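PDB 3H04: uncharacterized protein from Staphylococcus aureus subsp. aureus, which is of unknown function but belongs to the alpha/beta-hydrolase clan and is probably a serine hydrolase, perhaps an esterase. Local coordinates for residues P27-I32 with T57-L62; I53-E58 with I261-V266; S74-I79 with D196-I201. All blocks are in the same frame, centred on the assembly; numbering follows the deposited sequence.

Interaction 1. Residues P27-I32 with T57-L62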
loop_
_atom_site.group_PDB
_atom_site.type_symbol
_atom_site.label_atom_id
_atom_site.label_comp_id
_atom_site.label_asym_id
_atom_site.label_seq_id
_atom_site.Cartn_x
_atom_site.Cartn_y
_atom_site.Cartn_z
ATOM N N PRO A 27 -8.834 -13.797 -22.413
ATOM C CA PRO A 27 -8.150 -14.066 -21.156
ATOM C C PRO A 27 -7.390 -12.856 -20.595
ATOM O O PRO A 27 -7.128 -11.884 -21.311
ATOM C CB PRO A 27 -7.169 -15.190 -21.516
ATOM C CG PRO A 27 -7.190 -15.292 -23.034
ATOM C CD PRO A 27 -7.964 -14.121 -23.551
ATOM N N THR A 28 -7.023 -12.954 -19.318
ATOM C CA THR A 28 -6.328 -11.885 -18.653
ATOM C C THR A 28 -4.971 -11.607 -19.275
ATOM O O THR A 28 -4.293 -12.517 -19.743
ATOM C CB THR A 28 -6.107 -12.207 -17.169
ATOM O OG1 THR A 28 -7.189 -13.013 -16.683
ATOM C CG2 THR A 28 -6.088 -10.959 -16.412
ATOM N N LYS A 29 -4.587 -10.342 -19.294
ATOM C CA LYS A 29 -3.224 -9.944 -19.659
ATOM C C LYS A 29 -2.254 -10.055 -18.470
ATOM O O LYS A 29 -1.032 -10.045 -18.657
ATOM C CB LYS A 29 -3.207 -8.504 -20.178
ATOM C CG LYS A 29 -3.803 -8.282 -21.568
ATOM C CD LYS A 29 -3.351 -6.903 -22.079
ATOM C CE LYS A 29 -4.033 -6.470 -23.356
ATOM N NZ LYS A 29 -5.326 -5.770 -23.099
ATOM N N GLY A 30 -2.800 -10.125 -17.253
ATOM C CA GLY A 30 -1.983 -10.108 -16.042
ATOM C C GLY A 30 -2.795 -10.013 -14.753
ATOM O O GLY A 30 -4.006 -9.866 -14.768
ATOM N N VAL A 31 -2.098 -10.088 -13.633
ATOM C CA VAL A 31 -2.724 -10.018 -12.340
ATOM C C VAL A 31 -2.118 -8.823 -11.622
ATOM O O VAL A 31 -0.883 -8.652 -11.585
ATOM C CB VAL A 31 -2.500 -11.339 -11.547
ATOM C CG1 VAL A 31 -1.047 -11.717 -11.546
ATOM C CG2 VAL A 31 -2.940 -11.209 -10.088
ATOM N N ILE A 32 -3.012 -8.000 -11.091
ATOM C CA ILE A 32 -2.661 -6.845 -10.293
ATOM C C ILE A 32 -3.006 -7.212 -8.844
ATOM O O ILE A 32 -4.177 -7.339 -8.503
ATOM C CB ILE A 32 -3.480 -5.618 -10.700
ATOM C CG1 ILE A 32 -3.278 -5.287 -12.179
ATOM C CG2 ILE A 32 -3.077 -4.387 -9.798
ATOM C CD1 ILE A 32 -4.364 -4.379 -12.763
ATOM N N THR A 57 -9.742 -3.753 -14.418
ATOM C CA THR A 57 -10.107 -5.150 -14.697
ATOM C C THR A 57 -10.625 -5.404 -16.113
ATOM O O THR A 57 -11.087 -6.498 -16.411
ATOM C CB THR A 57 -11.114 -5.692 -13.668
ATOM O OG1 THR A 57 -12.340 -4.949 -13.727
ATOM C CG2 THR A 57 -10.514 -5.606 -12.251
ATOM N N GLU A 58 -10.547 -4.412 -16.993
ATOM C CA GLU A 58 -10.925 -4.637 -18.380
ATOM C C GLU A 58 -10.160 -5.810 -18.940
ATOM O O GLU A 58 -10.736 -6.683 -19.592
ATOM C CB GLU A 58 -10.621 -3.423 -19.238
ATOM C CG GLU A 58 -11.535 -2.235 -18.989
ATOM C CD GLU A 58 -11.425 -1.175 -20.085
ATOM O OE1 GLU A 58 -11.296 -1.534 -21.282
ATOM O OE2 GLU A 58 -11.458 0.026 -19.722
ATOM N N HIS A 59 -8.850 -5.809 -18.695
ATOM C CA HIS A 59 -7.961 -6.838 -19.226
ATOM C C HIS A 59 -7.037 -7.491 -18.200
ATOM O O HIS A 59 -6.310 -8.424 -18.545
ATOM C CB HIS A 59 -7.190 -6.268 -20.408
ATOM C CG HIS A 59 -8.065 -5.957 -21.587
ATOM N ND1 HIS A 59 -8.096 -4.718 -22.193
ATOM C CD2 HIS A 59 -8.976 -6.721 -22.242
ATOM C CE1 HIS A 59 -8.969 -4.739 -23.189
ATOM N NE2 HIS A 59 -9.523 -5.942 -23.235
ATOM N N TYR A 60 -7.101 -7.033 -16.945
ATOM C CA TYR A 60 -6.284 -7.562 -15.861
ATOM C C TYR A 60 -7.168 -8.135 -14.755
ATOM O O TYR A 60 -8.283 -7.654 -14.521
ATOM C CB TYR A 60 -5.351 -6.462 -15.315
ATOM C CG TYR A 60 -4.370 -6.016 -16.370
ATOM C CD1 TYR A 60 -3.170 -6.700 -16.575
ATOM C CD2 TYR A 60 -4.666 -4.975 -17.221
ATOM C CE1 TYR A 60 -2.286 -6.332 -17.578
ATOM C CE2 TYR A 60 -3.796 -4.595 -18.192
ATOM C CZ TYR A 60 -2.605 -5.278 -18.385
ATOM O OH TYR A 60 -1.752 -4.894 -19.409
ATOM N N ASP A 61 -6.693 -9.175 -14.074
ATOM C CA ASP A 61 -7.349 -9.575 -12.811
ATOM C C ASP A 61 -6.850 -8.657 -11.714
ATOM O O ASP A 61 -5.681 -8.236 -11.746
ATOM C CB ASP A 61 -7.004 -11.020 -12.423
ATOM C CG ASP A 61 -7.665 -12.053 -13.338
ATOM O OD1 ASP A 61 -8.247 -11.666 -14.378
ATOM O OD2 ASP A 61 -7.576 -13.243 -12.991
ATOM N N LEU A 62 -7.740 -8.353 -10.765
ATOM C CA LEU A 62 -7.452 -7.507 -9.625
ATOM C C LEU A 62 -7.658 -8.334 -8.359
ATOM O O LEU A 62 -8.737 -8.849 -8.142
ATOM C CB LEU A 62 -8.358 -6.265 -9.595
ATOM C CG LEU A 62 -8.029 -5.286 -8.461
ATOM C CD1 LEU A 62 -6.608 -4.739 -8.647
ATOM C CD2 LEU A 62 -9.056 -4.157 -8.447
#
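Asp-61 OD1 is gripped by two hydrogen bonds, one from Thr-28 OG1 at 2.9 Å and one from the backbone N of Ala-23. The threonine hydroxyl meets OD1 from above the carboxylate plane, 50° out of it, the two side chains being roughly perpendicular. OD2 is held by Lys-22 NZ in a salt bridge and by Tyr-93 OH, so the buried carboxylate has partners at both oxygens, which would favour its ionised form. Along the backbone, Lys-29 N reaches His-59 O at 2.7 Å, almost in line with the C=O bond. Ile-32 N donates to Asp-61 O at 2.8 Å and, with the less surely placed bond from Asp-61 N to Gly-30 O, brackets the parallel pair Val-31/Asp-61; the backbone bond between Ile-32 and Ile-63 carries the register on to Ile-32/Leu-62. Strands 30-35 and 60-65 are sheet neighbours joined through helix 50-56, a beta-alpha-beta crossover of the alpha/beta-hydrolase fold. On the sheet face of Ile-32 and Leu-62, Ile-32 CD1 presses against Tyr-60 CB at 3.4 Å, and its CG2 branch lies 3.7 Å from Leu-62 CD1. The Tyr-60 ring runs obliquely past Lys-29 CB, 3.5 Å from CE1, and its hydroxyl is bonded to Asn-270 and Thr-273 of helix 256-273. The Lys-29 chain bends at its last torsion (chi4 87°), bringing NZ over one face of the His-59 imidazole.

Interaction 2. Residues I53-E58 with I261-V266; sequences IDILTE and IYRKVV
The last turn of helix 50-56 lies against the middle of helix 256-273, with CA atoms 6.5 Å apart at Leu-56 and Val-266 and 6.7 Å apart at Ile-55 and Arg-263. Ile-55 CG2, anti to its backbone N, touches Val-266 CG2 at 3.7 Å and Tyr-262 O at the same distance, so this methyl bridges successive turns of the longer helix. Val-266 CG2 also packs on the carbonyl oxygen of Ile-55. Leu-56 divides its two branches: CD2 meets Val-265 CG1 at 4.0 Å, while CD1 comes to the edge of the Tyr-262 ring, near its plane, at CE2. Both helices cover one face of the central sheet, where Leu-56 and Tyr-262 each also touch Phe-101 of strand 98-103. Tyr-262 stacks on Tyr-52, and its hydroxyl bonds to Asp-251. Toward the more exposed border, Ile-55 CG1 lies over one face of the Arg-263 guanidinium, 4.1 Å above its plane and nearer the border of the group than its middle. Glu-58 OE2 stands 4.2 Å from Arg-263 NH1, too far for a salt bridge, with carboxylate and guanidinium planes 78° apart.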
loop_
_atom_site.group_PDB
_atom_site.type_symbol
_atom_site.label_atom_id
_atom_site.label_comp_id
_atom_site.label_asym_id
_atom_site.label_seq_id
_atom_site.Cartn_x
_atom_site.Cartn_y
_atom_site.Cartn_z
ATOM N N ILE A 53 -11.891 0.087 -10.364
ATOM C CA ILE A 53 -11.907 -1.337 -10.617
ATOM C C ILE A 53 -12.293 -1.637 -12.063
ATOM O O ILE A 53 -11.724 -2.541 -12.697
ATOM C CB ILE A 53 -12.845 -2.083 -9.672
ATOM C CG1 ILE A 53 -12.322 -1.997 -8.234
ATOM C CG2 ILE A 53 -12.916 -3.551 -10.083
ATOM C CD1 ILE A 53 -13.263 -2.537 -7.176
ATOM N N ASP A 54 -13.288 -0.928 -12.590
ATOM C CA ASP A 54 -13.668 -1.143 -13.995
ATOM C C ASP A 54 -12.537 -0.860 -14.979
ATOM O O ASP A 54 -12.324 -1.622 -15.918
ATOM C CB ASP A 54 -14.895 -0.324 -14.367
ATOM C CG ASP A 54 -16.159 -0.861 -13.730
ATOM O OD1 ASP A 54 -16.160 -2.035 -13.314
ATOM O OD2 ASP A 54 -17.149 -0.120 -13.635
ATOM N N ILE A 55 -11.801 0.218 -14.765
ATOM C CA ILE A 55 -10.627 0.489 -15.616
ATOM C C ILE A 55 -9.539 -0.616 -15.527
ATOM O O ILE A 55 -9.014 -1.080 -16.554
ATOM C CB ILE A 55 -10.071 1.904 -15.303
ATOM C CG1 ILE A 55 -11.076 2.965 -15.804
ATOM C CG2 ILE A 55 -8.639 2.147 -15.917
ATOM C CD1 ILE A 55 -10.938 4.296 -15.115
ATOM N N LEU A 56 -9.218 -1.036 -14.300
ATOM C CA LEU A 56 -8.112 -1.931 -14.061
ATOM C C LEU A 56 -8.486 -3.341 -14.566
ATOM O O LEU A 56 -7.639 -4.025 -15.131
ATOM C CB LEU A 56 -7.726 -1.940 -12.570
ATOM C CG LEU A 56 -7.103 -0.663 -11.943
ATOM C CD1 LEU A 56 -6.871 -0.840 -10.437
ATOM C CD2 LEU A 56 -5.812 -0.299 -12.648
ATOM N N THR A 57 -9.742 -3.753 -14.418
ATOM C CA THR A 57 -10.107 -5.150 -14.697
ATOM C C THR A 57 -10.625 -5.404 -16.113
ATOM O O THR A 57 -11.087 -6.498 -16.411
ATOM C CB THR A 57 -11.114 -5.692 -13.668
ATOM O OG1 THR A 57 -12.340 -4.949 -13.727
ATOM C CG2 THR A 57 -10.514 -5.606 -12.251
ATOM N N GLU A 58 -10.547 -4.412 -16.993
ATOM C CA GLU A 58 -10.925 -4.637 -18.380
ATOM C C GLU A 58 -10.160 -5.810 -18.940
ATOM O O GLU A 58 -10.736 -6.683 -19.592
ATOM C CB GLU A 58 -10.621 -3.423 -19.238
ATOM C CG GLU A 58 -11.535 -2.235 -18.989
ATOM C CD GLU A 58 -11.425 -1.175 -20.085
ATOM O OE1 GLU A 58 -11.296 -1.534 -21.282
ATOM O OE2 GLU A 58 -11.458 0.026 -19.722
ATOM N N ILE A 261 -5.334 9.359 -14.673
ATOM C CA ILE A 261 -4.189 8.675 -14.080
ATOM C C ILE A 261 -4.369 7.140 -14.041
ATOM O O ILE A 261 -3.455 6.420 -14.376
ATOM C CB ILE A 261 -3.855 9.277 -12.681
ATOM C CG1 ILE A 261 -3.309 10.720 -12.922
ATOM C CG2 ILE A 261 -2.817 8.372 -11.905
ATOM C CD1 ILE A 261 -3.035 11.568 -11.671
ATOM N N TYR A 262 -5.545 6.661 -13.679
ATOM C CA TYR A 262 -5.856 5.222 -13.745
ATOM C C TYR A 262 -5.753 4.664 -15.160
ATOM O O TYR A 262 -5.265 3.556 -15.340
ATOM C CB TYR A 262 -7.244 4.865 -13.118
ATOM C CG TYR A 262 -7.176 4.689 -11.616
ATOM C CD1 TYR A 262 -7.359 5.769 -10.751
ATOM C CD2 TYR A 262 -6.862 3.459 -11.057
ATOM C CE1 TYR A 262 -7.244 5.605 -9.360
ATOM C CE2 TYR A 262 -6.746 3.269 -9.662
ATOM C CZ TYR A 262 -6.937 4.368 -8.817
ATOM O OH TYR A 262 -6.823 4.231 -7.459
ATOM N N ARG A 263 -6.213 5.420 -16.154
ATOM C CA ARG A 263 -6.039 5.003 -17.544
ATOM C C ARG A 263 -4.568 4.967 -17.937
ATOM O O ARG A 263 -4.163 4.051 -18.606
ATOM C CB ARG A 263 -6.807 5.898 -18.499
ATOM C CG ARG A 263 -8.297 5.639 -18.422
ATOM C CD ARG A 263 -9.012 6.416 -19.496
ATOM N NE ARG A 263 -10.460 6.415 -19.304
ATOM C CZ ARG A 263 -11.260 5.360 -19.473
ATOM N NH1 ARG A 263 -10.782 4.170 -19.818
ATOM N NH2 ARG A 263 -12.573 5.508 -19.299
ATOM N N LYS A 264 -3.773 5.913 -17.442
ATOM C CA LYS A 264 -2.328 5.875 -17.635
ATOM C C LYS A 264 -1.667 4.653 -16.957
ATOM O O LYS A 264 -0.687 4.128 -17.460
ATOM C CB LYS A 264 -1.668 7.142 -17.091
ATOM C CG LYS A 264 -1.991 8.414 -17.809
ATOM C CD LYS A 264 -1.269 9.542 -17.127
ATOM C CE LYS A 264 -1.411 10.832 -17.881
ATOM N NZ LYS A 264 -0.402 10.889 -18.895
ATOM N N VAL A 265 -2.232 4.209 -15.841
ATOM C CA VAL A 265 -1.740 3.012 -15.180
ATOM C C VAL A 265 -1.869 1.809 -16.116
ATOM O O VAL A 265 -0.907 1.059 -16.339
ATOM C CB VAL A 265 -2.452 2.756 -13.838
ATOM C CG1 VAL A 265 -2.227 1.321 -13.382
ATOM C CG2 VAL A 265 -1.936 3.754 -12.782
ATOM N N VAL A 266 -3.056 1.656 -16.689
ATOM C CA VAL A 266 -3.328 0.588 -17.647
ATOM C C VAL A 266 -2.423 0.615 -18.905
ATOM O O VAL A 266 -2.002 -0.448 -19.420
ATOM C CB VAL A 266 -4.799 0.608 -18.042
ATOM C CG1 VAL A 266 -5.076 -0.326 -19.274
ATOM C CG2 VAL A 266 -5.646 0.213 -16.823
#

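Interaction 3. Residues S74-I79 with D196-I201; sequences SLDCII and DSKYNI
The first turn of helix 75-91 faces the irregular segment 196-201 with the backbones well apart, the nearest CA atoms, of Leu-75 and Tyr-199, being 8.9 Å from each other, so side chains make the contact. Asp-76 OD1 is the polar focus. Tyr-199 OH donates to it at 2.5 Å, a short bond using the syn lone pair, and OD1 lies at the ring edge, in plane; the carboxylate and ring planes are turned 33° apart. Lys-198 NZ reaches the same oxygen at 3.2 Å in a salt bridge, but from above the carboxylate plane, 53° out of it. The lysine is fully extended (CG anti to the backbone N, chi1 -173°), and a water 2.6 Å from its NZ donates to Asp-76 O. Farther along the tyrosine ring from its hydroxyl, Leu-75 CD2 touches Tyr-199 CD1 at 3.7 Å, the two side chains running alongside one another, antiparallel. Ile-79 CD1 packs at the ring edge, on the same atom, and Lys-198 CB sits over the centre of one face. An Asx turn, Asp-196 OD2 accepting from Lys-198 N at 2.9 Å, shapes the backbone just before the two donors. Segment 196-201 belongs to the mainly helical insertion between strands 121-125 and 212-217, where relatives of this fold commonly carry a cap. Ser-74 is the N-cap, its OG accepting weak bonds from Asp-76 N and Cys-77 N. With a phenol and an ammonium group on one oxygen, and the helix N-terminus also felt in the first turn, Asp-76 is probably stabilised as the carboxylate.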
loop_
_atom_site.group_PDB
_atom_site.type_symbol
_atom_site.label_atom_id
_atom_site.label_comp_id
_atom_site.label_asym_id
_atom_site.label_seq_id
_atom_site.Cartn_x
_atom_site.Cartn_y
_atom_site.Cartn_z
ATOM N N SER A 74 2.854 -6.589 14.855
ATOM C CA SER A 74 3.960 -5.732 14.455
ATOM C C SER A 74 4.122 -5.679 12.913
ATOM O O SER A 74 3.510 -6.441 12.161
ATOM C CB SER A 74 5.274 -6.248 15.057
ATOM O OG SER A 74 5.748 -7.358 14.286
ATOM N N LEU A 75 4.985 -4.788 12.442
ATOM C CA LEU A 75 5.292 -4.734 11.020
ATOM C C LEU A 75 5.936 -6.044 10.509
ATOM O O LEU A 75 5.767 -6.390 9.347
ATOM C CB LEU A 75 6.211 -3.551 10.690
ATOM C CG LEU A 75 6.679 -3.365 9.246
ATOM C CD1 LEU A 75 5.496 -3.149 8.267
ATOM C CD2 LEU A 75 7.634 -2.188 9.105
ATOM N N ASP A 76 6.647 -6.791 11.367
ATOM C CA ASP A 76 7.204 -8.069 10.934
ATOM C C ASP A 76 6.066 -9.024 10.577
ATOM O O ASP A 76 6.150 -9.745 9.588
ATOM C CB ASP A 76 8.111 -8.738 11.991
ATOM C CG ASP A 76 9.497 -8.096 12.087
ATOM O OD1 ASP A 76 10.065 -7.630 11.075
ATOM O OD2 ASP A 76 10.013 -8.064 13.219
ATOM N N CYS A 77 5.022 -9.025 11.395
ATOM C CA CYS A 77 3.819 -9.783 11.096
ATOM C C CYS A 77 3.094 -9.317 9.803
ATOM O O CYS A 77 2.642 -10.160 9.044
ATOM C CB CYS A 77 2.907 -9.738 12.285
ATOM S SG CYS A 77 1.424 -10.760 12.148
ATOM N N ILE A 78 2.973 -7.990 9.588
ATOM C CA ILE A 78 2.390 -7.454 8.383
ATOM C C ILE A 78 3.113 -7.994 7.127
ATOM O O ILE A 78 2.486 -8.498 6.190
ATOM C CB ILE A 78 2.382 -5.902 8.406
ATOM C CG1 ILE A 78 1.398 -5.404 9.499
ATOM C CG2 ILE A 78 2.075 -5.324 6.925
ATOM C CD1 ILE A 78 1.226 -3.878 9.548
ATOM N N ILE A 79 4.436 -7.908 7.138
ATOM C CA ILE A 79 5.247 -8.347 6.021
ATOM C C ILE A 79 5.069 -9.844 5.812
ATOM O O ILE A 79 4.931 -10.315 4.673
ATOM C CB ILE A 79 6.708 -7.967 6.221
ATOM C CG1 ILE A 79 6.807 -6.416 6.184
ATOM C CG2 ILE A 79 7.616 -8.626 5.149
ATOM C CD1 ILE A 79 8.183 -5.881 6.564
ATOM N N ASP A 196 16.768 -1.091 9.867
ATOM C CA ASP A 196 17.287 -2.296 9.254
ATOM C C ASP A 196 16.890 -2.403 7.784
ATOM O O ASP A 196 15.797 -1.986 7.389
ATOM C CB ASP A 196 16.772 -3.490 10.075
ATOM C CG ASP A 196 17.316 -4.800 9.618
ATOM O OD1 ASP A 196 18.240 -5.307 10.297
ATOM O OD2 ASP A 196 16.850 -5.336 8.579
ATOM N N SER A 197 17.778 -2.969 6.956
ATOM C CA SER A 197 17.538 -2.967 5.484
ATOM C C SER A 197 16.317 -3.768 5.089
ATOM O O SER A 197 15.747 -3.547 4.021
ATOM C CB SER A 197 18.765 -3.466 4.703
ATOM O OG SER A 197 18.950 -4.845 4.940
ATOM N N LYS A 198 15.864 -4.658 5.964
ATOM C CA LYS A 198 14.560 -5.297 5.759
ATOM C C LYS A 198 13.433 -4.299 5.451
ATOM O O LYS A 198 12.581 -4.568 4.590
ATOM C CB LYS A 198 14.188 -6.132 6.968
ATOM C CG LYS A 198 12.936 -6.946 6.767
ATOM C CD LYS A 198 12.597 -7.812 7.942
ATOM C CE LYS A 198 11.297 -8.568 7.679
ATOM N NZ LYS A 198 11.074 -9.555 8.777
ATOM N N TYR A 199 13.420 -3.170 6.154
ATOM C CA TYR A 199 12.307 -2.215 6.095
ATOM C C TYR A 199 12.589 -0.956 5.251
ATOM O O TYR A 199 11.725 -0.094 5.162
ATOM C CB TYR A 199 11.921 -1.771 7.520
ATOM C CG TYR A 199 11.901 -2.898 8.539
ATOM C CD1 TYR A 199 10.917 -3.880 8.514
ATOM C CD2 TYR A 199 12.897 -2.986 9.508
ATOM C CE1 TYR A 199 10.903 -4.910 9.483
ATOM C CE2 TYR A 199 12.927 -4.025 10.449
ATOM C CZ TYR A 199 11.930 -4.976 10.426
ATOM O OH TYR A 199 11.987 -5.987 11.346
ATOM N N ASN A 200 13.773 -0.886 4.657
ATOM C CA ASN A 200 14.307 0.288 3.973
ATOM C C ASN A 200 15.005 -0.209 2.714
ATOM O O ASN A 200 16.082 -0.860 2.798
ATOM C CB ASN A 200 15.270 1.015 4.896
ATOM C CG ASN A 200 14.605 1.405 6.155
ATOM O OD1 ASN A 200 14.739 0.727 7.200
ATOM N ND2 ASN A 200 13.760 2.426 6.064
ATOM N N ILE A 201 14.414 0.055 1.552
ATOM C CA ILE A 201 14.941 -0.551 0.311
ATOM C C ILE A 201 16.218 0.167 -0.090
ATOM O O ILE A 201 16.191 1.374 -0.370
ATOM C CB ILE A 201 13.901 -0.555 -0.827
ATOM C CG1 ILE A 201 12.668 -1.327 -0.427
ATOM C CG2 ILE A 201 14.450 -1.230 -2.089
ATOM C CD1 ILE A 201 11.556 -1.265 -1.501
HETATM O O HOH W 1 8.661 -10.509 8.580
#

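Overall arrangement
Interactions 1 and 2 form one continuous region, sharing Thr-57 and Glu-58, and Leu-62 CD2 packs on Ile-53 CG1 at 3.9 Å between them. Interaction 1 is a buried strand pairing within the sheet, held by backbone hydrogen bonds and a buried carboxylate; interaction 2, only partly buried, lays the crossover helix of the same beta-alpha-beta unit against helix 256-273 by apolar packing. Interaction 3 stands apart, its centre about 29 Å from the centres of the other two and across the chain's centre from interaction 2. Also buried, it resembles interaction 1 in centring on an aspartate, but in interaction 3 side chains and a bridging water, not paired backbones, make the join.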